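Local atomic coordinates of thioesterase (Pseudomonas aeruginosa, PDB entry 2O5U), a protein that probably hydrolyses fatty acyl-CoA thioesters, as a hotdog-fold member of the 4-hydroxybenzoyl-CoA thioesterase family. Residues Q12-W23 and F79-R88. Sequence-based numbering, arbitrary orientation.
Sequences QYLHFQPISTRW and FPQRIEMGLR
The Phe-79 ring is enclosed on both faces: CA of Trp-23 stands 3.7 Å from the ring centroid in a CH-pi contact, while CB of Pro-80, joined to Phe-79 by a cis peptide bond, covers the opposite face. Thr-21 O lies in the ring plane, 3.5 Å from Phe-79 CD1. A chi1 of 161° swings CG of Phe-79 away from the backbone N and brings the ring face against Trp-23 CA; the Trp-23 indole itself meets the ring obliquely, and its NE1 hydrogen-bonds to Asp-27 of a third subunit. At the far end, in the conformer of Arg-88 described here, one of two, NH1 lies over one face of Tyr-13, near the rim and 3.4 Å from CE2, and donates to Gln-12 O, approaching from above the carbonyl plane; this bond is less certain than the others.

Between these ends, strand 15-19 forms the edge of the chain's antiparallel hotdog sheet beside strand 83-92. Gln-17 and Met-85 exchange two backbone bonds, each 2.9 Å from the N of one to the O of the other. Leu-14 and His-15 form a classic beta bulge opposite Leu-87, whose O accepts from both backbone N atoms. The lack of a side chain at Gly-86 leaves room for Tyr-13 CB and the Phe-16 ring, Phe-16 CE2 lying 3.6 Å from Gly-86 CA. On the face turned to helix 34-53, Ile-83 CD1 packs on Ile-19 CB at 3.6 Å, and Met-85 CG meets Ile-19 CD1.

Beyond the strand pairing, Thr-21 OG1 donates to Gln-81 O (2.8 Å), extending the polar attachment into the loops. The chemistry thus changes along the contact, from backbone pairing in the middle to aromatic packing at one end and, at the other, a guanidinium with more than one position.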
ATOM      1  N   GLN A  12      -5.152  25.679  14.491  1.00 23.21           N
ATOM      2  CA  GLN A  12      -5.094  26.195  13.111  1.00 23.05           C
ATOM      3  C   GLN A  12      -5.963  25.386  12.081  1.00 22.75           C
ATOM      4  O   GLN A  12      -6.087  25.803  10.921  1.00 23.98           O
ATOM      5  CB  GLN A  12      -3.623  26.244  12.611  1.00 22.47           C
ATOM      6  CG  GLN A  12      -2.658  27.171  13.362  1.00 27.21           C
ATOM      7  CD  GLN A  12      -1.174  26.928  12.968  1.00 28.61           C
ATOM      8  OE1 GLN A  12      -0.297  26.769  13.827  1.00 35.18           O
ATOM      9  NE2 GLN A  12      -0.899  26.912  11.666  1.00 34.83           N
ATOM     10  N   TYR A  13      -6.554  24.263  12.494  1.00 20.74           N
ATOM     11  CA  TYR A  13      -7.351  23.350  11.626  1.00 20.11           C
ATOM     12  C   TYR A  13      -8.789  23.320  12.098  1.00 21.58           C
ATOM     13  O   TYR A  13      -9.040  23.482  13.300  1.00 22.01           O
ATOM     14  CB  TYR A  13      -6.740  21.928  11.635  1.00 18.78           C
ATOM     15  CG  TYR A  13      -5.322  22.014  11.074  1.00 16.56           C
ATOM     16  CD1 TYR A  13      -4.248  22.290  11.903  1.00 15.78           C
ATOM     17  CD2 TYR A  13      -5.097  21.948   9.708  1.00 18.75           C
ATOM     18  CE1 TYR A  13      -2.946  22.441  11.372  1.00 19.20           C
ATOM     19  CE2 TYR A  13      -3.817  22.109   9.149  1.00 18.93           C
ATOM     20  CZ  TYR A  13      -2.754  22.370   9.983  1.00 20.28           C
ATOM     21  OH  TYR A  13      -1.509  22.512   9.429  1.00 18.22           O
ATOM     22  N   LEU A  14      -9.726  23.089  11.193  1.00 22.18           N
ATOM     23  CA  LEU A  14     -11.162  23.284  11.505  1.00 23.92           C
ATOM     24  C   LEU A  14     -11.997  21.997  11.701  1.00 24.49           C
ATOM     25  O   LEU A  14     -13.074  22.002  12.380  1.00 25.26           O
ATOM     26  CB  LEU A  14     -11.813  24.170  10.466  1.00 24.83           C
ATOM     27  CG  LEU A  14     -11.615  25.673  10.699  1.00 25.96           C
ATOM     28  CD1 LEU A  14     -10.168  26.180  10.430  1.00 26.81           C
ATOM     29  CD2 LEU A  14     -12.604  26.456   9.841  1.00 29.40           C
ATOM     30  N   HIS A  15     -11.508  20.918  11.118  1.00 21.79           N
ATOM     31  CA  HIS A  15     -12.171  19.647  11.144  1.00 21.93           C
ATOM     32  C   HIS A  15     -11.140  18.541  11.408  1.00 21.78           C
ATOM     33  O   HIS A  15     -10.058  18.552  10.799  1.00 22.02           O
ATOM     34  CB  HIS A  15     -12.820  19.400   9.794  1.00 22.04           C
ATOM     35  CG  HIS A  15     -13.387  18.020   9.631  1.00 24.20           C
ATOM     36  ND1 HIS A  15     -14.612  17.651  10.149  1.00 26.73           N
ATOM     37  CD2 HIS A  15     -12.902  16.927   8.999  1.00 25.11           C
ATOM     38  CE1 HIS A  15     -14.850  16.388   9.849  1.00 25.60           C
ATOM     39  NE2 HIS A  15     -13.825  15.926   9.156  1.00 26.20           N
ATOM     40  N   PHE A  16     -11.523  17.564  12.219  1.00 21.34           N
ATOM     41  CA  PHE A  16     -10.645  16.461  12.612  1.00 22.30           C
ATOM     42  C   PHE A  16     -11.212  15.088  12.323  1.00 23.24           C
ATOM     43  O   PHE A  16     -12.401  14.848  12.522  1.00 21.22           O
ATOM     44  CB  PHE A  16     -10.303  16.570  14.110  1.00 22.50           C
ATOM     45  CG  PHE A  16      -9.425  17.720  14.380  1.00 24.40           C
ATOM     46  CD1 PHE A  16      -9.978  18.970  14.590  1.00 23.36           C
ATOM     47  CD2 PHE A  16      -8.037  17.580  14.333  1.00 23.94           C
ATOM     48  CE1 PHE A  16      -9.161  20.086  14.800  1.00 26.73           C
ATOM     49  CE2 PHE A  16      -7.215  18.686  14.541  1.00 24.36           C
ATOM     50  CZ  PHE A  16      -7.780  19.932  14.751  1.00 24.44           C
ATOM     51  N   GLN A  17     -10.336  14.179  11.929  1.00 23.53           N
ATOM     52  CA  GLN A  17     -10.790  12.820  11.699  1.00 24.80           C
ATOM     53  C   GLN A  17      -9.771  11.834  12.168  1.00 23.48           C
ATOM     54  O   GLN A  17      -8.634  11.867  11.705  1.00 23.01           O
ATOM     55  CB  GLN A  17     -11.037  12.561  10.224  1.00 24.04           C
ATOM     56  CG  GLN A  17     -11.638  11.176   9.988  1.00 31.39           C
ATOM     57  CD  GLN A  17     -11.523  10.740   8.562  1.00 37.31           C
ATOM     58  OE1 GLN A  17     -11.472  11.568   7.668  1.00 37.85           O
ATOM     59  NE2 GLN A  17     -11.524   9.429   8.333  1.00 40.17           N
ATOM     60  N   PRO A  18     -10.209  10.911  13.009  1.00 23.54           N
ATOM     61  CA  PRO A  18      -9.325   9.852  13.406  1.00 23.05           C
ATOM     62  C   PRO A  18      -9.126   8.895  12.226  1.00 21.81           C
ATOM     63  O   PRO A  18     -10.040   8.680  11.401  1.00 20.73           O
ATOM     64  CB  PRO A  18     -10.097   9.201  14.566  1.00 24.05           C
ATOM     65  CG  PRO A  18     -11.510   9.431  14.217  1.00 26.54           C
ATOM     66  CD  PRO A  18     -11.549  10.770  13.618  1.00 24.61           C
ATOM     67  N   ILE A  19      -7.924   8.337  12.123  1.00 20.57           N
ATOM     68  CA  ILE A  19      -7.604   7.297  11.140  1.00 20.04           C
ATOM     69  C   ILE A  19      -6.828   6.245  11.889  1.00 20.97           C
ATOM     70  O   ILE A  19      -5.833   6.559  12.473  1.00 20.15           O
ATOM     71  CB  ILE A  19      -6.740   7.820   9.976  1.00 20.62           C
ATOM     72  CG1 ILE A  19      -7.510   8.928   9.195  1.00 21.21           C
ATOM     73  CG2 ILE A  19      -6.334   6.685   9.049  1.00 21.86           C
ATOM     74  CD1 ILE A  19      -6.869   9.390   7.899  1.00 19.34           C
ATOM     75  N   SER A  20      -7.306   5.007  11.889  1.00 20.13           N
ATOM     76  CA  SER A  20      -6.556   3.959  12.545  1.00 20.37           C
ATOM     77  C   SER A  20      -5.318   3.601  11.727  1.00 19.06           C
ATOM     78  O   SER A  20      -5.355   3.548  10.488  1.00 18.30           O
ATOM     79  CB  SER A  20      -7.441   2.733  12.794  1.00 21.38           C
ATOM     80  OG  SER A  20      -8.068   2.291  11.600  1.00 22.96           O
ATOM     81  N   THR A  21      -4.221   3.338  12.437  1.00 17.50           N
ATOM     82  CA  THR A  21      -3.002   2.878  11.783  1.00 16.67           C
ATOM     83  C   THR A  21      -3.069   1.351  11.495  1.00 16.26           C
ATOM     84  O   THR A  21      -3.815   0.595  12.168  1.00 16.19           O
ATOM     85  CB  THR A  21      -1.748   3.228  12.577  1.00 16.71           C
ATOM     86  OG1 THR A  21      -1.974   2.800  13.927  1.00 17.48           O
ATOM     87  CG2 THR A  21      -1.500   4.773  12.510  1.00 16.62           C
ATOM     88  N   ARG A  22      -2.315   0.922  10.466  1.00 14.80           N
ATOM     89  CA  ARG A  22      -2.325  -0.453  10.026  1.00 13.65           C
ATOM     90  C   ARG A  22      -0.923  -0.984  10.155  1.00 14.81           C
ATOM     91  O   ARG A  22       0.042  -0.202  10.215  1.00 14.58           O
ATOM     92  CB  ARG A  22      -2.794  -0.609   8.573  1.00 14.58           C
ATOM     93  CG  ARG A  22      -4.308  -0.205   8.344  1.00 14.35           C
ATOM     94  CD  ARG A  22      -4.609  -0.159   6.839  1.00 12.72           C
ATOM     95  NE  ARG A  22      -5.946   0.389   6.681  1.00 16.87           N
ATOM     96  CZ  ARG A  22      -6.582   0.493   5.526  1.00 15.39           C
ATOM     97  NH1 ARG A  22      -6.000   0.030   4.421  1.00 14.98           N
ATOM     98  NH2 ARG A  22      -7.800   1.060   5.480  1.00 13.25           N
ATOM     99  N   TRP A  23      -0.818  -2.297  10.226  1.00 13.62           N
ATOM    100  CA  TRP A  23       0.481  -2.996  10.507  1.00 15.47           C
ATOM    101  C   TRP A  23       1.560  -2.468   9.576  1.00 16.16           C
ATOM    102  O   TRP A  23       2.656  -2.029  10.024  1.00 14.69           O
ATOM    103  CB  TRP A  23       0.348  -4.498  10.303  1.00 15.27           C
ATOM    104  CG  TRP A  23       1.697  -5.138  10.268  1.00 16.41           C
ATOM    105  CD1 TRP A  23       2.444  -5.489   9.157  1.00 19.19           C
ATOM    106  CD2 TRP A  23       2.497  -5.479  11.424  1.00 17.47           C
ATOM    107  NE1 TRP A  23       3.670  -6.026   9.571  1.00 21.85           N
ATOM    108  CE2 TRP A  23       3.732  -6.008  10.947  1.00 16.98           C
ATOM    109  CE3 TRP A  23       2.296  -5.346  12.816  1.00 16.70           C
ATOM    110  CZ2 TRP A  23       4.704  -6.516  11.804  1.00 17.12           C
ATOM    111  CZ3 TRP A  23       3.303  -5.826  13.697  1.00 15.91           C
ATOM    112  CH2 TRP A  23       4.497  -6.388  13.165  1.00 16.35           C
ATOM    113  N   PHE A  79       2.489   2.810  13.897  1.00 15.24           N
ATOM    114  CA  PHE A  79       1.461   1.817  14.206  1.00 15.29           C
ATOM    115  C   PHE A  79       1.913   1.135  15.530  1.00 14.61           C
ATOM    116  O   PHE A  79       3.115   0.827  15.690  1.00 15.31           O
ATOM    117  CB  PHE A  79       1.327   0.774  13.066  1.00 14.75           C
ATOM    118  CG  PHE A  79       0.640  -0.502  13.501  1.00 16.40           C
ATOM    119  CD1 PHE A  79      -0.754  -0.618  13.450  1.00 15.82           C
ATOM    120  CD2 PHE A  79       1.368  -1.568  14.023  1.00 15.85           C
ATOM    121  CE1 PHE A  79      -1.380  -1.753  13.880  1.00 14.88           C
ATOM    122  CE2 PHE A  79       0.722  -2.727  14.452  1.00 18.37           C
ATOM    123  CZ  PHE A  79      -0.648  -2.808  14.397  1.00 14.95           C
ATOM    124  N   PRO A  80       0.977   0.904  16.477  1.00 16.01           N
ATOM    125  CA  PRO A  80      -0.469   1.080  16.429  1.00 16.97           C
ATOM    126  C   PRO A  80      -0.957   2.368  17.137  1.00 18.73           C
ATOM    127  O   PRO A  80      -2.087   2.405  17.640  1.00 19.20           O
ATOM    128  CB  PRO A  80      -0.966  -0.128  17.214  1.00 16.22           C
ATOM    129  CG  PRO A  80       0.116  -0.317  18.269  1.00 18.02           C
ATOM    130  CD  PRO A  80       1.378   0.318  17.780  1.00 16.55           C
ATOM    131  N   GLN A  81      -0.138   3.408  17.146  1.00 17.41           N
ATOM    132  CA  GLN A  81      -0.620   4.687  17.659  1.00 19.28           C
ATOM    133  C   GLN A  81      -1.914   5.149  16.961  1.00 20.88           C
ATOM    134  O   GLN A  81      -2.127   4.962  15.723  1.00 22.92           O
ATOM    135  CB  GLN A  81       0.489   5.739  17.579  1.00 17.87           C
ATOM    136  CG  GLN A  81       1.588   5.432  18.613  1.00 20.33           C
ATOM    137  CD  GLN A  81       2.713   6.427  18.562  1.00 22.94           C
ATOM    138  OE1 GLN A  81       3.303   6.636  17.517  1.00 24.74           O
ATOM    139  NE2 GLN A  81       2.979   7.092  19.677  1.00 21.68           N
ATOM    140  N   ARG A  82      -2.792   5.770  17.749  1.00 22.20           N
ATOM    141  CA  ARG A  82      -3.994   6.366  17.171  1.00 24.96           C
ATOM    142  C   ARG A  82      -3.683   7.817  16.743  1.00 21.86           C
ATOM    143  O   ARG A  82      -3.138   8.598  17.506  1.00 22.11           O
ATOM    144  CB  ARG A  82      -5.175   6.307  18.175  1.00 25.74           C
ATOM    145  CG  ARG A  82      -5.451   4.903  18.788  1.00 28.68           C
ATOM    146  CD  ARG A  82      -6.444   5.033  19.943  1.00 30.01           C
ATOM    147  NE  ARG A  82      -6.583   3.773  20.679  1.00 38.53           N
ATOM    148  N   ILE A  83      -4.037   8.146  15.512  1.00 22.57           N
ATOM    149  CA  ILE A  83      -3.709   9.425  14.932  1.00 22.50           C
ATOM    150  C   ILE A  83      -5.010  10.141  14.556  1.00 22.47           C
ATOM    151  O   ILE A  83      -6.088   9.534  14.569  1.00 23.05           O
ATOM    152  CB  ILE A  83      -2.687   9.305  13.732  1.00 22.98           C
ATOM    153  CG1 ILE A  83      -3.280   8.596  12.484  1.00 22.12           C
ATOM    154  CG2 ILE A  83      -1.324   8.610  14.187  1.00 23.72           C
ATOM    155  CD1 ILE A  83      -3.935   9.587  11.432  1.00 28.07           C
ATOM    156  N   GLU A  84      -4.894  11.414  14.255  1.00 22.25           N
ATOM    157  CA  GLU A  84      -6.010  12.154  13.724  1.00 23.28           C
ATOM    158  C   GLU A  84      -5.498  13.235  12.810  1.00 22.09           C
ATOM    159  O   GLU A  84      -4.421  13.804  13.051  1.00 22.30           O
ATOM    160  CB  GLU A  84      -6.925  12.687  14.848  1.00 24.50           C
ATOM    161  CG  GLU A  84      -6.595  14.006  15.387  1.00 24.54           C
ATOM    162  CD  GLU A  84      -7.499  14.384  16.553  1.00 26.98           C
ATOM    163  OE1 GLU A  84      -8.743  14.455  16.369  1.00 28.61           O
ATOM    164  OE2 GLU A  84      -6.951  14.625  17.650  1.00 27.94           O
ATOM    165  N   MET A  85      -6.283  13.516  11.766  1.00 19.87           N
ATOM    166  CA  MET A  85      -5.916  14.489  10.755  1.00 19.59           C
ATOM    167  C   MET A  85      -6.738  15.707  10.975  1.00 19.91           C
ATOM    168  O   MET A  85      -7.962  15.571  11.100  1.00 20.13           O
ATOM    169  CB  MET A  85      -6.235  13.966   9.349  1.00 21.10           C
ATOM    170  CG  MET A  85      -5.518  12.671   8.963  1.00 23.10           C
ATOM    171  SD  MET A  85      -3.717  12.778   9.140  1.00 24.08           S
ATOM    172  CE  MET A  85      -3.279  14.054   7.986  1.00 20.65           C
ATOM    173  N   GLY A  86      -6.066  16.864  11.075  1.00 18.93           N
ATOM    174  CA  GLY A  86      -6.715  18.191  10.966  1.00 18.12           C
ATOM    175  C   GLY A  86      -6.761  18.667   9.528  1.00 17.44           C
ATOM    176  O   GLY A  86      -5.817  18.468   8.733  1.00 19.00           O
ATOM    177  N   LEU A  87      -7.883  19.261   9.183  1.00 16.99           N
ATOM    178  CA  LEU A  87      -8.143  19.742   7.858  1.00 17.58           C
ATOM    179  C   LEU A  87      -8.669  21.176   7.882  1.00 17.97           C
ATOM    180  O   LEU A  87      -9.514  21.519   8.733  1.00 19.12           O
ATOM    181  CB  LEU A  87      -9.171  18.814   7.217  1.00 17.01           C
ATOM    182  CG  LEU A  87      -9.720  19.173   5.824  1.00 21.19           C
ATOM    183  CD1 LEU A  87      -8.612  19.337   4.754  1.00 19.16           C
ATOM    184  CD2 LEU A  87     -10.747  18.121   5.397  1.00 19.02           C
ATOM    185  N   ARG A  88      -8.104  22.024   7.022  1.00 16.96           N
ATOM    186  CA  ARG A  88      -8.741  23.282   6.652  0.60 19.42           C
ATOM    187  C   ARG A  88      -8.558  23.529   5.145  1.00 18.81           C
ATOM    188  O   ARG A  88      -7.671  22.944   4.535  1.00 18.62           O
ATOM    189  CB  ARG A  88      -8.135  24.435   7.418  0.60 18.66           C
ATOM    190  CG  ARG A  88      -6.735  24.692   7.040  0.60 22.34           C
ATOM    191  CD  ARG A  88      -6.343  26.049   7.605  0.60 29.61           C
ATOM    192  NE  ARG A  88      -5.006  26.467   7.168  0.60 33.84           N
ATOM    193  CZ  ARG A  88      -3.874  26.181   7.815  0.60 33.41           C
ATOM    194  NH1 ARG A  88      -3.890  25.452   8.916  0.60 34.07           N
ATOM    195  NH2 ARG A  88      -2.719  26.623   7.357  0.60 35.60           N
TER
HETATM  196  O   HOH W   1      -0.649  25.753   8.473  1.00 49.40           O
HETATM  197  O   HOH W   2      -9.929  15.870   9.159  1.00 29.64           O
HETATM  198  O   HOH W   3      -4.996   3.284  15.360  1.00 22.41           O